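Local coordinates for lumazine protein (Photobacterium kishitanii, PDB 3A35) that binds a lumazine or flavin chromophore and probably serves as an antenna that shifts the bioluminescence of bacterial luciferase to shorter wavelength, at residues I32-N45 / F72-R86. Residues are numbered along the deposited sequence; the frame is centred on the assembly and turned at random.
With RBF (riboflavin), chain C.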
# COMPACT_ATOMS: atom_id res chain seq x y z
N ILE A 32 -14.48 5.96 -5.87
CA ILE A 32 -13.61 6.50 -4.85
C ILE A 32 -13.47 7.98 -5.09
O ILE A 32 -13.40 8.73 -4.13
CB ILE A 32 -12.18 5.82 -4.91
CG1 ILE A 32 -12.44 4.28 -4.77
CG2 ILE A 32 -11.27 6.32 -3.73
CD1 ILE A 32 -11.21 3.39 -4.83
N LEU A 33 -13.28 8.44 -6.32
CA LEU A 33 -13.13 9.88 -6.61
C LEU A 33 -14.24 10.73 -5.91
O LEU A 33 -13.96 11.78 -5.35
CB LEU A 33 -13.26 10.07 -8.14
CG LEU A 33 -13.26 11.50 -8.53
CD1 LEU A 33 -11.88 12.12 -8.28
CD2 LEU A 33 -13.63 11.69 -10.05
N GLU A 34 -15.47 10.33 -6.04
CA GLU A 34 -16.54 11.20 -5.49
C GLU A 34 -16.59 11.10 -3.93
O GLU A 34 -17.18 12.05 -3.30
CB GLU A 34 -17.88 10.84 -6.16
CG GLU A 34 -17.81 10.90 -7.69
CD GLU A 34 -18.29 12.22 -8.16
OE1 GLU A 34 -17.50 12.97 -8.75
OE2 GLU A 34 -19.52 12.41 -8.02
N SER A 35 -15.95 10.07 -3.30
CA SER A 35 -15.86 10.00 -1.87
C SER A 35 -14.69 10.81 -1.26
O SER A 35 -14.55 10.71 -0.02
CB SER A 35 -15.74 8.54 -1.42
OG SER A 35 -14.43 8.09 -1.67
N VAL A 36 -13.91 11.56 -2.07
CA VAL A 36 -12.79 12.31 -1.47
C VAL A 36 -12.87 13.79 -1.86
O VAL A 36 -13.63 14.20 -2.82
CB VAL A 36 -11.39 11.70 -1.85
CG1 VAL A 36 -11.31 10.27 -1.39
CG2 VAL A 36 -11.07 11.85 -3.32
N GLU A 37 -12.14 14.58 -1.06
CA GLU A 37 -12.15 15.98 -1.28
C GLU A 37 -10.76 16.55 -0.92
O GLU A 37 -9.89 15.84 -0.37
CB GLU A 37 -13.18 16.63 -0.35
CG GLU A 37 -13.11 16.53 1.01
CD GLU A 37 -14.53 16.84 1.62
OE1 GLU A 37 -15.21 17.83 1.20
OE2 GLU A 37 -14.96 16.01 2.45
N LYS A 38 -10.52 17.86 -1.23
CA LYS A 38 -9.33 18.47 -0.65
C LYS A 38 -9.26 18.29 0.80
O LYS A 38 -10.24 18.54 1.48
CB LYS A 38 -9.17 20.02 -0.86
CG LYS A 38 -8.73 20.35 -2.17
CD LYS A 38 -8.32 21.98 -2.48
CE LYS A 38 -8.91 22.87 -1.59
NZ LYS A 38 -8.51 24.21 -2.38
N GLY A 39 -8.09 17.86 1.32
CA GLY A 39 -7.91 17.64 2.70
C GLY A 39 -8.23 16.27 3.24
O GLY A 39 -7.94 15.88 4.37
N THR A 40 -8.87 15.39 2.41
CA THR A 40 -9.05 14.01 2.77
C THR A 40 -7.72 13.36 3.04
O THR A 40 -6.75 13.54 2.28
CB THR A 40 -9.68 13.22 1.65
OG1 THR A 40 -11.05 13.65 1.44
CG2 THR A 40 -9.62 11.69 1.84
N VAL A 41 -7.64 12.62 4.13
CA VAL A 41 -6.45 11.86 4.50
C VAL A 41 -6.88 10.42 4.27
O VAL A 41 -7.80 9.89 4.87
CB VAL A 41 -6.05 12.09 5.97
CG1 VAL A 41 -4.88 11.17 6.28
CG2 VAL A 41 -5.57 13.50 6.09
N MET A 42 -6.23 9.70 3.37
CA MET A 42 -6.58 8.33 2.97
C MET A 42 -5.34 7.57 2.73
O MET A 42 -4.17 8.15 2.75
CB MET A 42 -7.46 8.32 1.70
CG MET A 42 -6.69 8.96 0.48
SD MET A 42 -7.66 8.89 -1.05
CE MET A 42 -7.71 7.13 -1.35
N LEU A 43 -5.48 6.26 2.57
CA LEU A 43 -4.29 5.42 2.26
C LEU A 43 -4.05 5.22 0.78
O LEU A 43 -4.93 4.80 0.03
CB LEU A 43 -4.42 4.03 2.90
CG LEU A 43 -4.64 4.06 4.41
CD1 LEU A 43 -4.53 2.59 4.90
CD2 LEU A 43 -3.62 4.91 5.17
N VAL A 44 -2.81 5.51 0.41
CA VAL A 44 -2.37 5.25 -0.97
C VAL A 44 -1.18 4.29 -0.85
O VAL A 44 -0.17 4.58 -0.16
CB VAL A 44 -1.87 6.57 -1.62
CG1 VAL A 44 -1.38 6.18 -3.09
CG2 VAL A 44 -2.98 7.56 -1.69
N ASN A 45 -1.37 3.07 -1.39
CA ASN A 45 -0.39 2.05 -1.07
C ASN A 45 -0.07 1.91 0.39
O ASN A 45 1.06 1.61 0.86
CB ASN A 45 0.93 2.17 -1.80
CG ASN A 45 0.86 1.79 -3.28
OD1 ASN A 45 -0.00 1.04 -3.71
ND2 ASN A 45 1.85 2.25 -4.06
N PHE A 72 7.12 5.74 -3.01
CA PHE A 72 6.67 6.77 -3.96
C PHE A 72 7.79 7.41 -4.83
O PHE A 72 7.56 7.59 -6.04
CB PHE A 72 5.97 7.88 -3.22
CG PHE A 72 4.63 7.45 -2.67
CD1 PHE A 72 3.56 7.29 -3.52
CD2 PHE A 72 4.48 7.17 -1.33
CE1 PHE A 72 2.30 6.91 -2.97
CE2 PHE A 72 3.24 6.78 -0.80
CZ PHE A 72 2.17 6.62 -1.61
N ARG A 73 8.97 7.53 -4.25
CA ARG A 73 10.06 8.29 -4.89
C ARG A 73 10.35 7.63 -6.18
O ARG A 73 10.69 8.39 -7.18
CB ARG A 73 11.23 8.31 -3.89
CG ARG A 73 12.55 9.03 -4.41
CD ARG A 73 13.56 9.19 -3.32
NE ARG A 73 13.67 8.03 -2.39
CZ ARG A 73 14.03 8.15 -1.11
NH1 ARG A 73 14.31 9.36 -0.66
NH2 ARG A 73 14.16 7.09 -0.33
N GLU A 74 10.23 6.29 -6.23
CA GLU A 74 10.63 5.53 -7.45
C GLU A 74 9.51 5.09 -8.27
O GLU A 74 9.72 4.37 -9.23
CB GLU A 74 11.36 4.27 -7.07
CG GLU A 74 12.74 4.12 -7.51
CD GLU A 74 13.61 4.55 -6.44
OE1 GLU A 74 13.54 5.79 -6.21
OE2 GLU A 74 14.33 3.67 -5.85
N LEU A 75 8.28 5.46 -7.96
CA LEU A 75 7.22 5.05 -8.84
C LEU A 75 7.24 5.91 -10.14
O LEU A 75 7.86 6.96 -10.24
CB LEU A 75 5.83 5.18 -8.12
CG LEU A 75 5.64 4.33 -6.83
CD1 LEU A 75 4.24 4.66 -6.31
CD2 LEU A 75 5.81 2.95 -7.15
N GLU A 76 6.49 5.39 -11.11
CA GLU A 76 6.46 5.92 -12.47
C GLU A 76 5.07 6.17 -12.92
O GLU A 76 4.09 5.49 -12.55
CB GLU A 76 7.07 4.84 -13.42
CG GLU A 76 8.57 4.53 -13.06
CD GLU A 76 9.55 5.66 -13.37
OE1 GLU A 76 10.73 5.41 -12.99
OE2 GLU A 76 9.21 6.74 -13.95
N VAL A 77 4.93 7.05 -13.90
CA VAL A 77 3.69 7.29 -14.53
C VAL A 77 3.12 5.96 -15.07
O VAL A 77 3.93 5.20 -15.69
CB VAL A 77 3.81 8.39 -15.67
CG1 VAL A 77 2.57 8.47 -16.45
CG2 VAL A 77 4.16 9.70 -15.00
N GLY A 78 1.86 5.70 -14.91
CA GLY A 78 1.16 4.46 -15.29
C GLY A 78 1.09 3.40 -14.19
O GLY A 78 0.30 2.43 -14.37
N ASN A 79 1.95 3.50 -13.14
CA ASN A 79 1.89 2.49 -12.09
C ASN A 79 0.52 2.59 -11.36
O ASN A 79 -0.13 3.63 -11.25
CB ASN A 79 2.96 2.72 -11.06
CG ASN A 79 4.38 2.43 -11.57
OD1 ASN A 79 4.58 1.85 -12.75
ND2 ASN A 79 5.33 2.73 -10.81
N LYS A 80 0.13 1.44 -10.82
CA LYS A 80 -1.17 1.25 -10.16
C LYS A 80 -0.87 1.28 -8.66
O LYS A 80 -0.00 0.60 -8.13
CB LYS A 80 -1.73 -0.10 -10.51
CG LYS A 80 -2.92 -0.50 -9.80
CD LYS A 80 -3.48 -1.62 -10.70
CE LYS A 80 -3.71 -2.81 -9.91
NZ LYS A 80 -2.39 -3.57 -10.15
N VAL A 81 -1.68 2.10 -7.96
CA VAL A 81 -1.56 2.27 -6.49
C VAL A 81 -2.86 1.79 -5.82
O VAL A 81 -3.95 1.97 -6.35
CB VAL A 81 -1.25 3.70 -6.08
CG1 VAL A 81 0.11 4.14 -6.81
CG2 VAL A 81 -2.38 4.61 -6.44
N ASN A 82 -2.76 1.22 -4.63
CA ASN A 82 -3.97 0.83 -3.87
C ASN A 82 -4.56 2.02 -3.21
O ASN A 82 -3.82 2.82 -2.61
CB ASN A 82 -3.54 -0.20 -2.85
CG ASN A 82 -3.05 -1.50 -3.50
OD1 ASN A 82 -3.49 -1.81 -4.64
ND2 ASN A 82 -2.27 -2.27 -2.78
N LEU A 83 -5.88 2.11 -3.17
CA LEU A 83 -6.61 3.22 -2.49
C LEU A 83 -7.54 2.71 -1.40
O LEU A 83 -8.28 1.74 -1.66
CB LEU A 83 -7.47 3.98 -3.54
CG LEU A 83 -6.66 4.52 -4.74
CD1 LEU A 83 -7.61 5.11 -5.79
CD2 LEU A 83 -5.58 5.57 -4.27
N GLU A 84 -7.57 3.39 -0.26
CA GLU A 84 -8.57 3.06 0.78
C GLU A 84 -8.94 4.36 1.51
O GLU A 84 -8.08 5.09 2.05
CB GLU A 84 -8.05 2.10 1.78
CG GLU A 84 -9.14 1.68 2.82
CD GLU A 84 -8.65 0.79 3.90
OE1 GLU A 84 -7.51 0.34 4.00
OE2 GLU A 84 -9.52 0.66 4.85
N VAL A 85 -10.24 4.68 1.46
CA VAL A 85 -10.80 5.83 2.22
C VAL A 85 -11.25 5.32 3.57
O VAL A 85 -11.62 4.18 3.72
CB VAL A 85 -11.94 6.41 1.40
CG1 VAL A 85 -12.63 7.60 2.18
CG2 VAL A 85 -11.43 6.88 0.07
N ARG A 86 -11.11 6.12 4.58
CA ARG A 86 -11.47 5.69 5.94
C ARG A 86 -12.93 5.24 6.04
O ARG A 86 -13.77 5.80 5.31
CB ARG A 86 -11.20 6.74 7.01
CG ARG A 86 -11.98 7.93 6.99
CD ARG A 86 -11.59 8.73 8.27
NE ARG A 86 -10.33 9.36 7.84
CZ ARG A 86 -9.14 9.06 8.33
NH1 ARG A 86 -9.00 8.11 9.24
NH2 ARG A 86 -8.08 9.65 7.83
N1 RBF C . 3.15 12.21 4.44
C2 RBF C . 3.34 12.81 3.25
O2 RBF C . 4.44 12.69 2.63
N3 RBF C . 2.35 13.53 2.59
C4 RBF C . 1.06 13.67 3.16
O4 RBF C . 0.21 14.32 2.53
C4A RBF C . 0.92 13.10 4.44
N5 RBF C . -0.35 13.32 5.10
C5A RBF C . -0.49 12.74 6.36
C6 RBF C . -1.67 13.06 7.05
C7 RBF C . -1.78 12.48 8.35
C7M RBF C . -3.06 12.89 9.12
C8 RBF C . -0.85 11.65 8.90
C8M RBF C . -1.09 11.06 10.22
C9 RBF C . 0.35 11.32 8.17
C9A RBF C . 0.55 11.95 6.93
N10 RBF C . 1.77 11.73 6.21
C10 RBF C . 1.93 12.38 5.02
C1' RBF C . 2.87 11.04 6.76
C2' RBF C . 3.10 9.64 6.23
O2' RBF C . 1.87 8.86 6.41
C3' RBF C . 4.16 8.98 6.95
O3' RBF C . 5.37 9.89 6.74
C4' RBF C . 4.61 7.66 6.30
O4' RBF C . 3.61 6.65 6.54
C5' RBF C . 5.93 7.14 6.89
O5' RBF C . 6.42 5.99 6.21
O HOH W 1 -10.13 8.68 4.07
O HOH W 2 2.40 1.28 -6.78
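Phe-72 meets Val-44 with the rim of its ring: CG1 of the valine lies in the ring plane beside CE1, and CZ comes 3.4 Å from Val-44 O, also near that plane. At the other end of the contact the Arg-86 guanidinium has Val-41 CB in plane at its edge, while Val-41 O lies oblique to its plane and takes a weak hydrogen bond from NH2 (3.0 Å); a water joins the same carbonyl to Arg-86 N. The third flat group, the Asn-45 amide, illustrates how a side chain can take over an acceptor position when a strand turns out of its pairing. Asn-45 N still donates to Asn-82 O over 2.7 Å, in the carbonyl plane and on a lone pair, but the left-handed backbone of Asn-45 sends its carbonyl to Asn-179 ND2. With chi1 at -73°, OD1 replaces it, and Asn-82 N reaches OD1 from above the amide plane in a nearly straight bond (168°). ND2 packs against Val-81 CG1 and is linked by a second water to Lys-80 O. Asn-82 itself accepts from Asn-168 N through OD1 and donates from ND2 to Asn-141 O, tying this barrel to the second repeat. Leu-43 and Glu-84 form an antiparallel hydrogen-bonded pair, Val-44 and Leu-83 a non-hydrogen-bonded one. On the latter's face, Met-42 bends at chi3 to bring CE to 3.8 Å from Leu-83 CB. On the other, Leu-43 runs alongside Glu-84, whose OE2 accepts from Lys-3 N, and nearby Val-41 touches riboflavin. Within the six-stranded antiparallel barrel of the N-terminal lumazine-binding repeat, helix 30-34 packs through Ile-32 on Leu-83 and Val-85, strand 47-55 flanks strand 41-44, Phe-61 of strand 58-63 touches Met-42 and Val-44, and Ile-12 of strand 8-17 meets Leu-75 and Val-81.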